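Local coordinates for protein A197 (Sulfolobus turreted icosahedral virus, PDB 2C0N) that is probably a viral glycosyltransferase of the GT-A fold, transferring a sugar from a nucleotide-activated donor to an acceptor, at residues V29-R34 against R41-D46; D46-M51 against E126-I131; C116-T121 against Y153-H158; E176-S181 against L186-D191. All coordinates share one frame; numbering follows the deposited sequence.

Overall arrangement
Interactions 1, 2 and 3 form one cluster, their centres 13 to 15 Å apart and each pair in atomic touch, while interaction 4 stands 26 to 34 Å from all of them. Helix 37-50 serves interactions 1 and 2, which share Asp46 and follow one another along the chain. Interactions 2 and 3 alternate in sequence: strand 120-124, helix 125-128 and helix 150-158 succeed each other between them. Interactions 1, 3 and 4 all reach the mixed central sheet expected of a GT-A glycosyltransferase. Interaction 4 comes last, as a hairpin; its Asn190 and Asp191 in one subunit hydrogen-bond Arg34 and Ser32 of interaction 1 in the other.

Interaction 1: residues V29-R34 against R41-D46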
# COMPACT_ATOMS: atom_id res chain seq x y z
N VAL A 29 8.64 -0.02 -7.72
CA VAL A 29 7.99 1.17 -8.13
C VAL A 29 6.53 0.80 -8.43
O VAL A 29 6.25 -0.05 -9.27
CB VAL A 29 8.60 1.76 -9.38
CG1 VAL A 29 7.84 3.01 -9.81
CG2 VAL A 29 10.07 2.12 -9.14
N ILE A 30 5.63 1.41 -7.69
CA ILE A 30 4.22 1.23 -7.96
C ILE A 30 3.82 2.37 -8.89
O ILE A 30 4.00 3.52 -8.57
CB ILE A 30 3.36 1.31 -6.70
CG1 ILE A 30 3.86 0.34 -5.64
CG2 ILE A 30 1.93 0.91 -7.04
CD1 ILE A 30 3.30 0.57 -4.30
N LEU A 31 3.30 2.04 -10.06
CA LEU A 31 3.04 3.01 -11.09
C LEU A 31 1.62 3.51 -10.93
O LEU A 31 0.68 2.70 -10.85
CB LEU A 31 3.23 2.37 -12.47
CG LEU A 31 4.66 1.84 -12.68
CD1 LEU A 31 4.70 0.66 -13.60
CD2 LEU A 31 5.51 2.92 -13.17
N SER A 32 1.46 4.83 -10.86
CA SER A 32 0.17 5.47 -10.87
C SER A 32 -0.53 5.27 -12.18
O SER A 32 0.06 4.86 -13.17
CB SER A 32 0.29 6.97 -10.59
OG SER A 32 0.60 7.12 -9.24
N ARG A 33 -1.84 5.54 -12.16
CA ARG A 33 -2.68 5.21 -13.27
C ARG A 33 -2.26 6.04 -14.47
O ARG A 33 -1.91 7.20 -14.32
CB ARG A 33 -4.13 5.51 -12.90
CG ARG A 33 -5.09 4.96 -13.86
CD ARG A 33 -6.48 5.13 -13.34
NE ARG A 33 -7.44 4.66 -14.33
CZ ARG A 33 -8.76 4.77 -14.23
NH1 ARG A 33 -9.31 5.35 -13.17
NH2 ARG A 33 -9.53 4.31 -15.22
N ARG A 34 -2.25 5.45 -15.65
CA ARG A 34 -2.04 6.24 -16.86
C ARG A 34 -3.19 5.88 -17.83
O ARG A 34 -4.17 5.24 -17.45
CB ARG A 34 -0.63 6.03 -17.46
CG ARG A 34 0.58 6.52 -16.58
CD ARG A 34 0.72 8.05 -16.48
NE ARG A 34 1.72 8.63 -15.56
CZ ARG A 34 1.53 9.00 -14.28
NH1 ARG A 34 0.38 8.76 -13.68
NH2 ARG A 34 2.50 9.58 -13.56
N ARG A 41 3.81 0.17 -18.51
CA ARG A 41 4.92 -0.76 -18.73
C ARG A 41 6.08 -0.12 -19.49
O ARG A 41 7.23 -0.41 -19.22
CB ARG A 41 4.46 -2.03 -19.45
CG ARG A 41 3.40 -2.78 -18.72
CD ARG A 41 3.29 -4.17 -19.22
NE ARG A 41 2.09 -4.84 -18.74
CZ ARG A 41 1.93 -5.31 -17.51
NH1 ARG A 41 2.88 -5.17 -16.62
NH2 ARG A 41 0.79 -5.91 -17.17
N GLU A 42 5.78 0.77 -20.41
CA GLU A 42 6.86 1.49 -21.08
C GLU A 42 7.61 2.43 -20.14
O GLU A 42 8.80 2.55 -20.22
CB GLU A 42 6.31 2.29 -22.25
CG GLU A 42 7.36 2.67 -23.27
CD GLU A 42 7.83 1.49 -24.04
OE1 GLU A 42 6.99 0.81 -24.64
OE2 GLU A 42 9.03 1.20 -24.00
N ILE A 43 6.88 3.15 -19.30
CA ILE A 43 7.50 3.99 -18.27
C ILE A 43 8.40 3.14 -17.40
O ILE A 43 9.54 3.52 -17.12
CB ILE A 43 6.40 4.65 -17.41
CG1 ILE A 43 5.70 5.74 -18.21
CG2 ILE A 43 6.98 5.24 -16.09
CD1 ILE A 43 4.43 6.21 -17.59
N ALA A 44 7.90 1.98 -16.98
CA ALA A 44 8.70 1.04 -16.16
C ALA A 44 10.02 0.69 -16.83
O ALA A 44 11.06 0.81 -16.21
CB ALA A 44 7.93 -0.21 -15.89
N LEU A 45 9.96 0.24 -18.10
CA LEU A 45 11.18 -0.03 -18.90
C LEU A 45 12.16 1.15 -18.95
O LEU A 45 13.35 0.99 -18.74
CB LEU A 45 10.80 -0.43 -20.32
CG LEU A 45 11.94 -0.84 -21.26
CD1 LEU A 45 12.81 -1.94 -20.64
CD2 LEU A 45 11.41 -1.27 -22.63
N ASP A 46 11.65 2.34 -19.22
CA ASP A 46 12.50 3.54 -19.21
C ASP A 46 13.20 3.80 -17.88
O ASP A 46 14.37 4.17 -17.85
CB ASP A 46 11.66 4.75 -19.55
CG ASP A 46 11.29 4.81 -21.00
OD1 ASP A 46 11.87 4.06 -21.80
OD2 ASP A 46 10.40 5.63 -21.33
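Leu31, the last residue of strand 28-31, lays its isobutyl group against Ile43 and Ala44 of helix 37-50. Strand and helix form the first half of a beta-alpha-beta crossover leading to strand 56-60, beyond the intervening strand 3-8, in the Rossmann-like part of the GT-A fold. The two methyls of Leu31 divide the work: CD2 lies 4.0 Å from Ile43 CG2, while CD1 reaches Ala44 CB at 4.1 Å. The Leu31 and Ile43 side chains lie antiparallel alongside one another, so that their branches meet laterally. The nearest CA atoms across the contact are Leu31 CA and Ala44 CA, 7.8 Å apart, and Ala44 presents just its CB methyl to Leu31.

Beyond the strand, Ser32 OG hydrogen-bonds Asp191 O of the second subunit. Arg33 contributes its carbonyl: Arg34 NH1 donates to Arg33 O over 2.8 Å at an N-H...O angle of 155°. The oxygen lies in the guanidinium plane, whereas the donor sits 39° above the carbonyl plane. A bend at chi2 of Arg34 (-71°) folds the chain back for this bond. Its NH2 group is held by Asn190 O of the second subunit, so two separate carbonyls help fix the guanidinium. The aliphatic part of Arg34 passes nearly perpendicular to the Ile43 side chain, with Ile43 CD1 placed 4.0 Å from Arg34 CG and 4.2 Å from Arg34 NE.

Interaction 2: residues D46-M51 against E126-I131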
# COMPACT_ATOMS: atom_id res chain seq x y z
N ASP A 46 11.65 2.34 -19.22
CA ASP A 46 12.50 3.54 -19.21
C ASP A 46 13.20 3.80 -17.88
O ASP A 46 14.37 4.17 -17.85
CB ASP A 46 11.66 4.75 -19.55
CG ASP A 46 11.29 4.81 -21.00
OD1 ASP A 46 11.87 4.06 -21.80
OD2 ASP A 46 10.40 5.63 -21.33
N MSE A 47 12.46 3.71 -16.79
CA MSE A 47 13.03 3.89 -15.47
C MSE A 47 14.06 2.78 -15.17
O MSE A 47 15.18 3.04 -14.77
CB MSE A 47 11.95 3.89 -14.41
CG MSE A 47 11.03 5.15 -14.43
SE MSE A 47 9.62 4.95 -13.10
CE MSE A 47 10.81 4.98 -11.51
N PHE A 48 13.66 1.53 -15.42
CA PHE A 48 14.54 0.39 -15.14
C PHE A 48 15.88 0.50 -15.83
O PHE A 48 16.92 0.28 -15.20
CB PHE A 48 13.87 -0.91 -15.56
CG PHE A 48 14.77 -2.09 -15.47
CD1 PHE A 48 15.04 -2.68 -14.25
CD2 PHE A 48 15.40 -2.59 -16.60
CE1 PHE A 48 15.93 -3.76 -14.16
CE2 PHE A 48 16.26 -3.69 -16.52
CZ PHE A 48 16.54 -4.26 -15.31
N LEU A 49 15.86 0.84 -17.12
CA LEU A 49 17.10 0.87 -17.90
C LEU A 49 18.10 1.88 -17.33
O LEU A 49 19.30 1.68 -17.42
CB LEU A 49 16.83 1.14 -19.38
CG LEU A 49 16.14 -0.03 -20.11
CD1 LEU A 49 15.60 0.39 -21.45
CD2 LEU A 49 17.08 -1.22 -20.26
N GLU A 50 17.60 2.97 -16.76
CA GLU A 50 18.50 3.96 -16.15
C GLU A 50 19.03 3.51 -14.78
O GLU A 50 20.09 3.98 -14.36
CB GLU A 50 17.82 5.33 -16.04
CG GLU A 50 17.43 5.92 -17.40
CD GLU A 50 18.62 6.19 -18.31
OE1 GLU A 50 19.05 7.37 -18.42
OE2 GLU A 50 19.14 5.24 -18.91
N MSE A 51 18.32 2.61 -14.11
CA MSE A 51 18.69 2.20 -12.76
C MSE A 51 19.62 0.95 -12.76
O MSE A 51 19.21 -0.17 -12.46
CB MSE A 51 17.42 2.03 -11.93
CG MSE A 51 16.66 3.37 -11.74
SE MSE A 51 14.78 3.16 -11.26
CE MSE A 51 15.08 2.69 -9.46
N GLU A 126 19.97 -7.72 -19.82
CA GLU A 126 20.61 -8.01 -21.09
C GLU A 126 19.64 -8.03 -22.25
O GLU A 126 19.94 -7.51 -23.32
CB GLU A 126 21.37 -9.34 -21.04
CG GLU A 126 22.85 -9.18 -21.06
CD GLU A 126 23.56 -10.34 -21.76
OE1 GLU A 126 23.10 -11.50 -21.59
OE2 GLU A 126 24.56 -10.09 -22.49
N PHE A 127 18.49 -8.66 -22.05
CA PHE A 127 17.47 -8.73 -23.09
C PHE A 127 16.85 -7.36 -23.38
O PHE A 127 16.66 -6.98 -24.54
CB PHE A 127 16.35 -9.67 -22.68
CG PHE A 127 15.31 -9.82 -23.73
CD1 PHE A 127 15.61 -10.47 -24.90
CD2 PHE A 127 14.03 -9.30 -23.56
CE1 PHE A 127 14.66 -10.64 -25.89
CE2 PHE A 127 13.08 -9.47 -24.57
CZ PHE A 127 13.41 -10.12 -25.73
N LEU A 128 16.48 -6.66 -22.31
CA LEU A 128 15.82 -5.36 -22.42
C LEU A 128 16.73 -4.28 -23.00
O LEU A 128 16.27 -3.37 -23.68
CB LEU A 128 15.29 -4.93 -21.06
CG LEU A 128 14.09 -5.73 -20.56
CD1 LEU A 128 13.76 -5.35 -19.14
CD2 LEU A 128 12.88 -5.54 -21.45
N GLU A 129 18.03 -4.41 -22.79
CA GLU A 129 18.96 -3.43 -23.36
C GLU A 129 19.16 -3.61 -24.84
O GLU A 129 19.76 -2.74 -25.50
CB GLU A 129 20.30 -3.52 -22.62
CG GLU A 129 20.16 -2.91 -21.25
CD GLU A 129 21.45 -2.76 -20.52
OE1 GLU A 129 22.40 -3.50 -20.86
OE2 GLU A 129 21.49 -1.90 -19.62
N LYS A 130 18.68 -4.72 -25.38
CA LYS A 130 18.85 -5.03 -26.80
C LYS A 130 17.60 -4.75 -27.60
O LYS A 130 17.66 -4.59 -28.81
CB LYS A 130 19.21 -6.50 -26.96
CG LYS A 130 20.58 -6.90 -26.43
CD LYS A 130 20.77 -8.41 -26.54
CE LYS A 130 22.22 -8.85 -26.36
NZ LYS A 130 22.52 -10.15 -27.05
N ILE A 131 16.44 -4.73 -26.94
CA ILE A 131 15.18 -4.77 -27.69
C ILE A 131 14.92 -3.40 -28.31
O ILE A 131 15.44 -2.38 -27.86
CB ILE A 131 13.97 -5.23 -26.88
CG1 ILE A 131 13.76 -4.33 -25.68
CG2 ILE A 131 14.12 -6.75 -26.51
CD1 ILE A 131 12.61 -4.76 -24.78
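The last turns of helix 37-50 pack against helix 125-128 and the adjoining Glu129, beside the central sheet of the GT-A fold, with Phe48 and Leu49 meeting Leu128 and Glu129. The nearest CA atoms across the contact are Leu49 CA and Glu129 CA, 7.2 Å apart. The Phe48 and Leu128 side chains are set crosswise, and the Leu128 CD1 methyl lies 4.0 Å from Phe48 CE2 and 4.1 Å from Phe48 CD2, oblique to the ring. With its CG anti to the backbone N (chi1 173°), Phe48 swings its ring toward Leu128; both residues also rest on Leu57 of strand 56-60, which ties the contact to the central sheet.

Leu49 uses one branch for two partners. Its CD2 lies 3.7 Å from Glu129 CG and 4.2 Å from Leu128 CB, the leucine and glutamate side chains overlapping head to tail. The extended glutamate thus lends its methylene to the apolar patch and carries its carboxylate onward, where OE2 pairs with Arg125.

No hydrogen bond joins the two segments directly, so apolar burial and van der Waals contact hold them together. Arg125 supplies polar support from outside: it donates to Phe48 O and Leu49 O, makes a cation-pi contact with Phe48 and bridges to Glu129. Positive charge beside late helical carbonyls is probably favourable, and the glutamate would help balance it.

Interaction 3: residues C116-T121 against Y153-H158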
# COMPACT_ATOMS: atom_id res chain seq x y z
N CYS A 116 3.50 -15.01 -21.53
CA CYS A 116 2.60 -14.92 -20.38
C CYS A 116 1.93 -13.53 -20.39
O CYS A 116 2.13 -12.77 -21.33
CB CYS A 116 3.38 -15.18 -19.10
SG CYS A 116 4.70 -14.07 -18.78
N GLY A 117 1.11 -13.21 -19.38
CA GLY A 117 0.36 -11.93 -19.35
C GLY A 117 1.03 -10.67 -18.79
O GLY A 117 0.39 -9.60 -18.66
N LEU A 118 2.31 -10.81 -18.48
CA LEU A 118 3.16 -9.79 -17.85
C LEU A 118 2.75 -9.40 -16.43
O LEU A 118 3.12 -8.33 -15.96
CB LEU A 118 3.28 -8.53 -18.74
CG LEU A 118 3.91 -8.80 -20.10
CD1 LEU A 118 3.82 -7.56 -21.01
CD2 LEU A 118 5.31 -9.20 -19.91
N GLY A 119 2.01 -10.26 -15.75
CA GLY A 119 1.59 -9.99 -14.40
C GLY A 119 2.42 -10.61 -13.30
O GLY A 119 2.15 -10.39 -12.15
N PHE A 120 3.40 -11.44 -13.67
CA PHE A 120 4.24 -12.14 -12.69
C PHE A 120 5.43 -12.65 -13.46
O PHE A 120 5.54 -13.85 -13.78
CB PHE A 120 3.46 -13.29 -12.05
CG PHE A 120 4.16 -13.97 -10.90
CD1 PHE A 120 5.24 -13.41 -10.26
CD2 PHE A 120 3.69 -15.19 -10.45
CE1 PHE A 120 5.86 -14.07 -9.20
CE2 PHE A 120 4.31 -15.85 -9.40
CZ PHE A 120 5.38 -15.26 -8.77
N THR A 121 6.33 -11.73 -13.79
CA THR A 121 7.22 -11.97 -14.90
C THR A 121 8.54 -11.27 -14.65
O THR A 121 8.56 -10.09 -14.36
CB THR A 121 6.61 -11.41 -16.19
OG1 THR A 121 5.24 -11.81 -16.31
CG2 THR A 121 7.38 -11.83 -17.39
N TYR A 153 1.73 -8.86 -27.72
CA TYR A 153 2.60 -8.05 -28.57
C TYR A 153 4.06 -8.22 -28.17
O TYR A 153 4.91 -8.50 -29.03
CB TYR A 153 2.22 -6.57 -28.49
CG TYR A 153 3.20 -5.65 -29.19
CD1 TYR A 153 4.34 -5.18 -28.52
CD2 TYR A 153 3.02 -5.27 -30.53
CE1 TYR A 153 5.24 -4.36 -29.13
CE2 TYR A 153 3.95 -4.43 -31.17
CZ TYR A 153 5.05 -3.97 -30.45
OH TYR A 153 5.99 -3.16 -31.00
N PHE A 154 4.35 -8.05 -26.88
CA PHE A 154 5.73 -8.09 -26.37
C PHE A 154 6.42 -9.40 -26.78
O PHE A 154 7.51 -9.41 -27.35
CB PHE A 154 5.72 -7.99 -24.85
CG PHE A 154 7.06 -8.15 -24.24
CD1 PHE A 154 7.43 -9.33 -23.64
CD2 PHE A 154 7.97 -7.11 -24.27
CE1 PHE A 154 8.67 -9.47 -23.07
CE2 PHE A 154 9.23 -7.24 -23.72
CZ PHE A 154 9.58 -8.41 -23.13
N PHE A 155 5.75 -10.51 -26.49
CA PHE A 155 6.28 -11.82 -26.83
C PHE A 155 6.32 -12.13 -28.32
O PHE A 155 7.30 -12.74 -28.84
CB PHE A 155 5.51 -12.88 -26.04
CG PHE A 155 5.82 -12.83 -24.58
CD1 PHE A 155 7.00 -13.31 -24.12
CD2 PHE A 155 4.94 -12.26 -23.66
CE1 PHE A 155 7.30 -13.26 -22.76
CE2 PHE A 155 5.26 -12.18 -22.32
CZ PHE A 155 6.42 -12.67 -21.86
N SER A 156 5.27 -11.72 -29.04
CA SER A 156 5.21 -12.03 -30.48
C SER A 156 6.25 -11.23 -31.25
O SER A 156 6.79 -11.69 -32.27
CB SER A 156 3.82 -11.75 -31.04
OG SER A 156 2.87 -12.60 -30.43
N THR A 157 6.49 -10.01 -30.77
CA THR A 157 7.36 -9.08 -31.47
C THR A 157 8.81 -9.30 -31.13
O THR A 157 9.65 -9.32 -32.01
CB THR A 157 6.99 -7.62 -31.13
OG1 THR A 157 5.61 -7.40 -31.45
CG2 THR A 157 7.86 -6.64 -31.91
N HIS A 158 9.09 -9.46 -29.84
CA HIS A 158 10.48 -9.50 -29.35
C HIS A 158 11.03 -10.90 -29.10
O HIS A 158 12.23 -11.06 -28.95
CB HIS A 158 10.59 -8.63 -28.11
CG HIS A 158 10.11 -7.24 -28.35
ND1 HIS A 158 9.03 -6.69 -27.69
CD2 HIS A 158 10.53 -6.30 -29.23
CE1 HIS A 158 8.83 -5.46 -28.13
NE2 HIS A 158 9.72 -5.21 -29.07
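The Phe155 ring is held between unlike groups on opposite faces. On one face stands Cys116 N, 3.4 Å from Phe155 CE2; on the other Phe154 CD1 sits 3.7 Å above the ring plane, over its centre. Phe154 itself has Phe155 CD2 at its edge, in plane, so the neighbouring phenylalanines meet edge to face in a T-shaped arrangement, their planes nearly perpendicular.

Cys116 adds two further touches. Its SG forms a sulfur-aromatic contact, 4.8 Å from the Phe155 ring centroid and 60° off the ring normal, therefore oblique, and its carbonyl O approaches Phe155 CE2 to 3.3 Å. The thiol turns this way because chi1 of Cys116 (60°) places SG between the backbone N and the carbonyl carbon. Leu118 supplies one methyl, CD2, lying 3.8 Å from Phe155 CE2 and 4.3 Å from Phe154 CD1.

All four residues are buried. The contact sets helix 150-158, beside the mixed central sheet of the GT-A fold, against the end of strand 115-116 and the loop from there to strand 120-124. Phe155 also packs on Val84 of strand 84-88, Tyr100 of strand 99-100 and Thr162 of strand 162-173, while Phe136 meets Phe154.

Interaction 4: residues E176-S181 against L186-D191; sequences ERLALS and LILQND
Arg177 and Asn190 run together in the same direction, yet their guanidinium and amide planes stand 84° apart. Asn190 OD1 makes the nearest approach, 2.9 Å from Arg177 CD and at the edge of the guanidinium, near its plane. A water completes the pairing, accepting from Arg177 NH1 at 2.9 Å and donating to Asn190 OD1 at 2.8 Å. Arg177 NH1 also binds Met10 O of the second subunit, and NH2 forms a salt bridge with Glu176, so the guanidinium spans the subunit boundary with its rotation restrained.

Leucines gather on one face of the two-stranded unit. Leu178 lies at a slant across Leu188, Leu178 CD2 sitting 4.0 Å from Leu188 CG, and the same methyl lies 4.2 Å from Leu186 CG. Leu180 and Leu186 also meet obliquely, through Leu180 CD2 and Leu186 CD1 at 4.1 Å. The reverse face carries Ala179 and Ile187, with Ser181 just past the strand touching Ile187. There Ile187 CD1 lies 3.8 Å from Ala179 CB, while its other branch, CG2, is 3.9 Å from Ser181 CB. Chi1 of 62° puts Ile187 CG1 between the backbone N and the carbonyl carbon, directing CD1 to Ala179 and leaving CG2 for Ser181. Tyr171 of strand 162-173 adjoins all three residues.

Backbone bonds fix this register: Ala179 and Ile187 exchange two as a hydrogen-bonded pair, flanked by the non-hydrogen-bonded pairs Leu178-Leu188 and Leu180-Leu186, and Gln189 N donates to Arg177 O. With strand directions 146° apart, the arrangement is a twisted antiparallel beta hairpin, added to the central sheet alongside strand 162-173.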
# COMPACT_ATOMS: atom_id res chain seq x y z
N GLU A 176 -10.39 -7.13 -2.47
CA GLU A 176 -9.29 -6.92 -1.55
C GLU A 176 -8.96 -8.15 -0.73
O GLU A 176 -7.89 -8.20 -0.13
CB GLU A 176 -9.61 -5.76 -0.63
CG GLU A 176 -9.78 -4.47 -1.35
CD GLU A 176 -11.17 -4.19 -1.90
OE1 GLU A 176 -12.08 -5.03 -1.88
OE2 GLU A 176 -11.35 -3.05 -2.35
N ARG A 177 -9.87 -9.14 -0.70
CA ARG A 177 -9.77 -10.28 0.22
C ARG A 177 -9.87 -11.65 -0.43
O ARG A 177 -9.26 -12.63 0.06
CB ARG A 177 -10.89 -10.19 1.29
CG ARG A 177 -10.75 -9.06 2.24
CD ARG A 177 -12.11 -8.67 2.95
NE ARG A 177 -12.96 -8.14 1.92
CZ ARG A 177 -12.96 -6.91 1.48
NH1 ARG A 177 -12.23 -5.92 2.05
NH2 ARG A 177 -13.75 -6.63 0.46
N LEU A 178 -10.69 -11.74 -1.49
CA LEU A 178 -10.94 -13.00 -2.16
C LEU A 178 -10.05 -13.15 -3.38
O LEU A 178 -9.96 -12.24 -4.20
CB LEU A 178 -12.39 -13.07 -2.57
CG LEU A 178 -13.40 -13.38 -1.49
CD1 LEU A 178 -14.82 -13.09 -1.95
CD2 LEU A 178 -13.30 -14.89 -1.02
N ALA A 179 -9.43 -14.31 -3.49
CA ALA A 179 -8.52 -14.60 -4.58
C ALA A 179 -8.68 -16.00 -5.14
O ALA A 179 -9.11 -16.96 -4.47
CB ALA A 179 -7.11 -14.43 -4.12
N LEU A 180 -8.31 -16.10 -6.40
CA LEU A 180 -8.11 -17.39 -7.06
C LEU A 180 -6.75 -17.90 -6.73
O LEU A 180 -5.76 -17.25 -6.99
CB LEU A 180 -8.22 -17.25 -8.58
CG LEU A 180 -9.61 -17.07 -9.15
CD1 LEU A 180 -9.46 -16.84 -10.64
CD2 LEU A 180 -10.46 -18.28 -8.80
N SER A 181 -6.69 -19.09 -6.14
CA SER A 181 -5.43 -19.68 -5.77
C SER A 181 -4.86 -20.46 -6.95
O SER A 181 -5.57 -20.77 -7.92
CB SER A 181 -5.64 -20.64 -4.60
OG SER A 181 -6.28 -21.79 -5.07
N LEU A 186 -11.01 -20.79 -4.55
CA LEU A 186 -11.10 -19.43 -4.03
C LEU A 186 -10.60 -19.40 -2.58
O LEU A 186 -10.99 -20.26 -1.78
CB LEU A 186 -12.55 -19.01 -4.08
CG LEU A 186 -12.99 -17.57 -4.19
CD1 LEU A 186 -12.40 -16.90 -5.43
CD2 LEU A 186 -14.53 -17.61 -4.25
N ILE A 187 -9.77 -18.44 -2.24
CA ILE A 187 -9.26 -18.32 -0.87
C ILE A 187 -9.60 -16.93 -0.39
O ILE A 187 -9.92 -16.07 -1.19
CB ILE A 187 -7.74 -18.59 -0.78
CG1 ILE A 187 -6.91 -17.61 -1.60
CG2 ILE A 187 -7.49 -20.01 -1.17
CD1 ILE A 187 -6.58 -16.32 -0.88
N LEU A 188 -9.55 -16.73 0.92
CA LEU A 188 -9.85 -15.45 1.54
C LEU A 188 -8.69 -15.07 2.47
O LEU A 188 -8.33 -15.84 3.33
CB LEU A 188 -11.15 -15.59 2.30
CG LEU A 188 -11.97 -14.37 2.72
CD1 LEU A 188 -13.35 -14.80 3.11
CD2 LEU A 188 -11.32 -13.81 3.93
N GLN A 189 -8.16 -13.87 2.30
CA GLN A 189 -7.10 -13.34 3.13
C GLN A 189 -7.58 -12.03 3.72
O GLN A 189 -7.71 -11.05 3.00
CB GLN A 189 -5.84 -13.15 2.26
CG GLN A 189 -4.68 -12.55 3.00
CD GLN A 189 -4.38 -13.23 4.30
OE1 GLN A 189 -4.81 -12.78 5.38
NE2 GLN A 189 -3.60 -14.30 4.22
N ASN A 190 -7.84 -11.99 5.02
CA ASN A 190 -8.39 -10.77 5.63
C ASN A 190 -7.60 -10.35 6.85
O ASN A 190 -8.13 -9.73 7.77
CB ASN A 190 -9.89 -10.92 5.93
CG ASN A 190 -10.61 -9.56 6.11
OD1 ASN A 190 -10.42 -8.57 5.35
ND2 ASN A 190 -11.47 -9.51 7.11
N ASP A 191 -6.31 -10.63 6.84
CA ASP A 191 -5.45 -10.22 7.94
C ASP A 191 -5.06 -8.75 7.84
O ASP A 191 -5.03 -8.16 6.76
CB ASP A 191 -4.16 -11.04 7.91
CG ASP A 191 -4.35 -12.46 8.40
OD1 ASP A 191 -5.47 -12.83 8.84
OD2 ASP A 191 -3.36 -13.23 8.34
O HOH W 1 -7.00 -8.74 2.56
O HOH W 2 -10.12 -6.11 4.07